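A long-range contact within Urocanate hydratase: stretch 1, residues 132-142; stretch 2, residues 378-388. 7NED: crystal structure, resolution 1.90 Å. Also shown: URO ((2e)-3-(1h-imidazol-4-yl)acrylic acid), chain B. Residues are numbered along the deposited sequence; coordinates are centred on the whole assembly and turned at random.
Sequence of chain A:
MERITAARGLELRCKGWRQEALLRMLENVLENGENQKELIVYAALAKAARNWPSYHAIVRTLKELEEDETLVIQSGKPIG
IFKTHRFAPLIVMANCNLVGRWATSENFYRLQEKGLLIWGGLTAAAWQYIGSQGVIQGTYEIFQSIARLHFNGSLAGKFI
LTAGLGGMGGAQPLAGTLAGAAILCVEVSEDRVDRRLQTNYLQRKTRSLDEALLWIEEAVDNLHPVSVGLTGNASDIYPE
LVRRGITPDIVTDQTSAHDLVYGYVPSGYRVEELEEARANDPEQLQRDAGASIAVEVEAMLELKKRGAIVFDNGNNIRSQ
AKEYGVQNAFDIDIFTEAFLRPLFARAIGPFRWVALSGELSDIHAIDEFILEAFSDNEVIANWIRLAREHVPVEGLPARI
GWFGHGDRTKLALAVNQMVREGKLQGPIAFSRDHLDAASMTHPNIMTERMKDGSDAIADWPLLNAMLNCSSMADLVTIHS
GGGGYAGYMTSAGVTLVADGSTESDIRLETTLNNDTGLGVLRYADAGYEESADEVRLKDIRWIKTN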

# COMPACT_ATOMS: atom_id res chain seq x y z
N SER A 132 3.65 -27.27 4.17
CA SER A 132 2.71 -27.59 3.10
C SER A 132 1.26 -27.62 3.58
O SER A 132 0.34 -27.45 2.77
CB SER A 132 3.08 -28.95 2.48
OG SER A 132 4.37 -28.91 1.89
N GLN A 133 1.03 -27.85 4.86
CA GLN A 133 -0.35 -27.90 5.33
C GLN A 133 -1.07 -26.58 5.08
O GLN A 133 -2.29 -26.54 4.91
CB GLN A 133 -0.38 -28.24 6.82
CG GLN A 133 -1.81 -28.42 7.28
CD GLN A 133 -1.97 -28.70 8.73
OE1 GLN A 133 -3.07 -29.03 9.17
NE2 GLN A 133 -0.89 -28.57 9.51
N GLY A 134 -0.33 -25.47 5.03
CA GLY A 134 -1.00 -24.19 4.92
C GLY A 134 -1.92 -24.12 3.72
O GLY A 134 -2.98 -23.48 3.79
N VAL A 135 -1.56 -24.80 2.63
CA VAL A 135 -2.34 -24.72 1.40
C VAL A 135 -3.17 -25.98 1.16
O VAL A 135 -3.94 -26.02 0.19
CB VAL A 135 -1.41 -24.43 0.19
CG1 VAL A 135 -0.62 -25.69 -0.20
CG2 VAL A 135 -2.19 -23.89 -1.00
N ILE A 136 -3.04 -27.00 1.99
CA ILE A 136 -3.62 -28.28 1.57
C ILE A 136 -5.15 -28.23 1.59
O ILE A 136 -5.80 -28.80 0.70
CB ILE A 136 -3.06 -29.46 2.38
CG1 ILE A 136 -3.54 -30.78 1.77
CG2 ILE A 136 -3.46 -29.40 3.83
CD1 ILE A 136 -3.04 -31.96 2.54
N GLN A 137 -5.78 -27.53 2.54
CA GLN A 137 -7.24 -27.54 2.54
C GLN A 137 -7.80 -26.75 1.36
O GLN A 137 -8.83 -27.12 0.80
CB GLN A 137 -7.85 -26.96 3.82
CG GLN A 137 -9.39 -27.14 3.75
CD GLN A 137 -10.16 -26.77 5.02
OE1 GLN A 137 -9.60 -26.31 6.01
NE2 GLN A 137 -11.48 -26.95 4.98
N GLY A 138 -7.15 -25.64 1.01
CA GLY A 138 -7.56 -24.89 -0.18
C GLY A 138 -7.56 -25.77 -1.42
O GLY A 138 -8.52 -25.81 -2.18
N THR A 139 -6.48 -26.51 -1.62
CA THR A 139 -6.40 -27.37 -2.80
C THR A 139 -7.45 -28.47 -2.75
O THR A 139 -8.09 -28.80 -3.76
CB THR A 139 -4.99 -27.96 -2.88
OG1 THR A 139 -4.04 -26.87 -2.82
CG2 THR A 139 -4.79 -28.76 -4.17
N TYR A 140 -7.63 -29.07 -1.59
CA TYR A 140 -8.67 -30.07 -1.43
C TYR A 140 -10.05 -29.48 -1.73
O TYR A 140 -10.87 -30.10 -2.43
CB TYR A 140 -8.54 -30.66 -0.02
CG TYR A 140 -9.68 -31.53 0.43
CD1 TYR A 140 -10.70 -31.02 1.20
CD2 TYR A 140 -9.74 -32.88 0.06
CE1 TYR A 140 -11.76 -31.83 1.62
CE2 TYR A 140 -10.78 -33.68 0.46
CZ TYR A 140 -11.78 -33.16 1.25
OH TYR A 140 -12.82 -33.95 1.66
N GLU A 141 -10.31 -28.25 -1.26
CA GLU A 141 -11.59 -27.60 -1.57
C GLU A 141 -11.72 -27.28 -3.06
O GLU A 141 -12.82 -27.30 -3.61
CB GLU A 141 -11.75 -26.30 -0.76
CG GLU A 141 -12.00 -26.46 0.77
CD GLU A 141 -13.11 -27.46 1.15
OE1 GLU A 141 -12.93 -28.22 2.15
OE2 GLU A 141 -14.15 -27.47 0.43
N ILE A 142 -10.61 -26.97 -3.73
CA ILE A 142 -10.66 -26.84 -5.19
C ILE A 142 -11.08 -28.16 -5.82
O ILE A 142 -11.98 -28.21 -6.68
CB ILE A 142 -9.31 -26.37 -5.77
CG1 ILE A 142 -8.98 -24.95 -5.33
CG2 ILE A 142 -9.33 -26.49 -7.31
CD1 ILE A 142 -7.51 -24.57 -5.57
OAA URO B . -0.13 -20.95 2.92
CAI URO B . 0.95 -20.23 2.84
OAB URO B . 1.71 -20.10 3.72
CAC URO B . 1.25 -19.51 1.59
CAD URO B . 0.42 -19.60 0.58
CAJ URO B . 0.87 -18.85 -0.54
CAF URO B . 0.44 -18.93 -1.83
NAH URO B . 1.23 -18.17 -2.66
CAE URO B . 2.12 -17.63 -1.86
NAG URO B . 1.95 -18.01 -0.57
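Stretch 2 378-388: EVIANWIRLAR

Stretch 2 is helical from Glu-378 to Arg-388, and it lies across the helix of stretch 1 with its N-to-C direction at 128° to that of its partner, more nearly antiparallel than parallel. The axes come no closer than 11.8 Å, a wide spacing filled by large side chains; the nearest alpha carbons, CA of Gln-137 and CA of Trp-383, are 7.5 Å apart.

Glu-378 is out of reach. Val-379 makes the first contact, its CG1 4.0 Å from OE1 of Glu-141. That same OE1 accepts a weak hydrogen bond from NE2 of Gln-137 at 3.4 Å, one helical turn back. Ile-380 directs its CA-to-CB bond away, yet the side chain ends with CD1 4.4 Å from OE1 of Gln-137. Ala-381 takes no part.

Asn-382 points toward stretch 1 and supplies the one hydrogen bond across the contact: OH of Tyr-140 donates to OD1 of Asn-382 at 2.9 Å, near the plane of the tyrosine ring. Trp-383 is the centrepiece, with the largest covered area of any residue here. Gln-137 lies over one face of its indole, CB 3.8 Å from the centroid of the six-membered ring and 17° off the normal, a CH-pi contact made by an extended t, t side chain. At the indole edge, CH2 meets CG2 of Ile-136 at 3.7 Å. The Tyr-140 ring packs obliquely, planes at 43°, with its CD1 3.8 Å from CE3 of Trp-383.

Ile-384 and Arg-385 make no contact. One turn beyond Asn-382, Leu-386 brings CD1 to 3.8 Å from CZ of Tyr-140, adding apolar packing beside the hydrogen bond. Ala-387 closes the contact, CB 4.4 Å from OE1 of Gln-133, and Arg-388 points away. The rule is compact: one tryptophan anchors the crossing, while a tyrosine combines ring packing with a single polar link.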

# COMPACT_ATOMS: atom_id res chain seq x y z
N GLU A 378 -20.51 -29.52 8.71
CA GLU A 378 -19.97 -30.81 8.32
C GLU A 378 -18.70 -30.66 7.48
O GLU A 378 -17.87 -31.57 7.45
CB GLU A 378 -21.04 -31.62 7.58
CG GLU A 378 -21.98 -32.34 8.54
CD GLU A 378 -23.20 -32.95 7.86
OE1 GLU A 378 -23.06 -33.53 6.76
OE2 GLU A 378 -24.31 -32.87 8.43
N VAL A 379 -18.52 -29.50 6.84
CA VAL A 379 -17.33 -29.29 6.03
C VAL A 379 -16.09 -29.24 6.91
O VAL A 379 -15.14 -30.01 6.71
CB VAL A 379 -17.47 -28.01 5.18
CG1 VAL A 379 -16.23 -27.80 4.34
CG2 VAL A 379 -18.68 -28.16 4.30
N ILE A 380 -16.07 -28.33 7.89
CA ILE A 380 -14.91 -28.27 8.77
C ILE A 380 -14.75 -29.57 9.55
O ILE A 380 -13.62 -30.00 9.82
CB ILE A 380 -14.95 -27.05 9.71
CG1 ILE A 380 -13.55 -26.87 10.36
CG2 ILE A 380 -15.97 -27.18 10.86
CD1 ILE A 380 -12.43 -26.53 9.36
N ALA A 381 -15.87 -30.20 9.93
CA ALA A 381 -15.78 -31.47 10.67
C ALA A 381 -15.10 -32.55 9.85
O ALA A 381 -14.20 -33.25 10.33
CB ALA A 381 -17.17 -31.93 11.11
N ASN A 382 -15.51 -32.69 8.59
CA ASN A 382 -14.82 -33.59 7.67
C ASN A 382 -13.35 -33.23 7.55
O ASN A 382 -12.48 -34.10 7.63
CB ASN A 382 -15.49 -33.53 6.29
CG ASN A 382 -14.70 -34.27 5.20
OD1 ASN A 382 -14.17 -33.65 4.24
ND2 ASN A 382 -14.60 -35.60 5.35
N TRP A 383 -13.04 -31.93 7.35
CA TRP A 383 -11.65 -31.55 7.11
C TRP A 383 -10.77 -31.89 8.32
O TRP A 383 -9.68 -32.45 8.18
CB TRP A 383 -11.54 -30.05 6.77
CG TRP A 383 -10.12 -29.73 6.77
CD1 TRP A 383 -9.44 -28.99 7.71
CD2 TRP A 383 -9.15 -30.22 5.86
NE1 TRP A 383 -8.09 -28.98 7.41
CE2 TRP A 383 -7.89 -29.74 6.28
CE3 TRP A 383 -9.22 -31.04 4.72
CZ2 TRP A 383 -6.72 -30.03 5.59
CZ3 TRP A 383 -8.06 -31.32 4.04
CH2 TRP A 383 -6.82 -30.83 4.48
N ILE A 384 -11.23 -31.55 9.52
CA ILE A 384 -10.42 -31.77 10.72
C ILE A 384 -10.17 -33.26 10.93
O ILE A 384 -9.04 -33.69 11.23
CB ILE A 384 -11.09 -31.09 11.94
CG1 ILE A 384 -11.00 -29.55 11.77
CG2 ILE A 384 -10.47 -31.54 13.26
CD1 ILE A 384 -9.52 -28.99 11.69
N ARG A 385 -11.19 -34.09 10.73
CA ARG A 385 -10.97 -35.53 10.84
C ARG A 385 -9.88 -35.98 9.88
O ARG A 385 -8.95 -36.71 10.26
CB ARG A 385 -12.27 -36.30 10.57
CG ARG A 385 -13.26 -36.13 11.71
CD ARG A 385 -14.46 -37.09 11.61
NE ARG A 385 -15.23 -36.86 12.83
CZ ARG A 385 -16.29 -36.06 12.89
NH1 ARG A 385 -16.73 -35.50 11.77
NH2 ARG A 385 -16.93 -35.86 14.04
N LEU A 386 -9.96 -35.52 8.64
CA LEU A 386 -8.99 -35.92 7.64
C LEU A 386 -7.60 -35.42 8.00
O LEU A 386 -6.61 -36.16 7.89
CB LEU A 386 -9.42 -35.40 6.27
CG LEU A 386 -10.63 -36.07 5.59
CD1 LEU A 386 -10.89 -35.32 4.29
CD2 LEU A 386 -10.44 -37.56 5.35
N ALA A 387 -7.50 -34.14 8.40
CA ALA A 387 -6.19 -33.56 8.66
C ALA A 387 -5.54 -34.22 9.87
O ALA A 387 -4.34 -34.53 9.85
CB ALA A 387 -6.31 -32.04 8.86
N ARG A 388 -6.31 -34.43 10.94
CA ARG A 388 -5.74 -35.08 12.11
C ARG A 388 -5.19 -36.46 11.76
O ARG A 388 -4.17 -36.88 12.32
CB ARG A 388 -6.78 -35.17 13.22
CG ARG A 388 -6.25 -35.83 14.50
CD ARG A 388 -7.33 -35.78 15.57
NE ARG A 388 -8.54 -36.47 15.11
CZ ARG A 388 -9.72 -36.40 15.72
NH1 ARG A 388 -9.85 -35.61 16.80
NH2 ARG A 388 -10.77 -37.05 15.22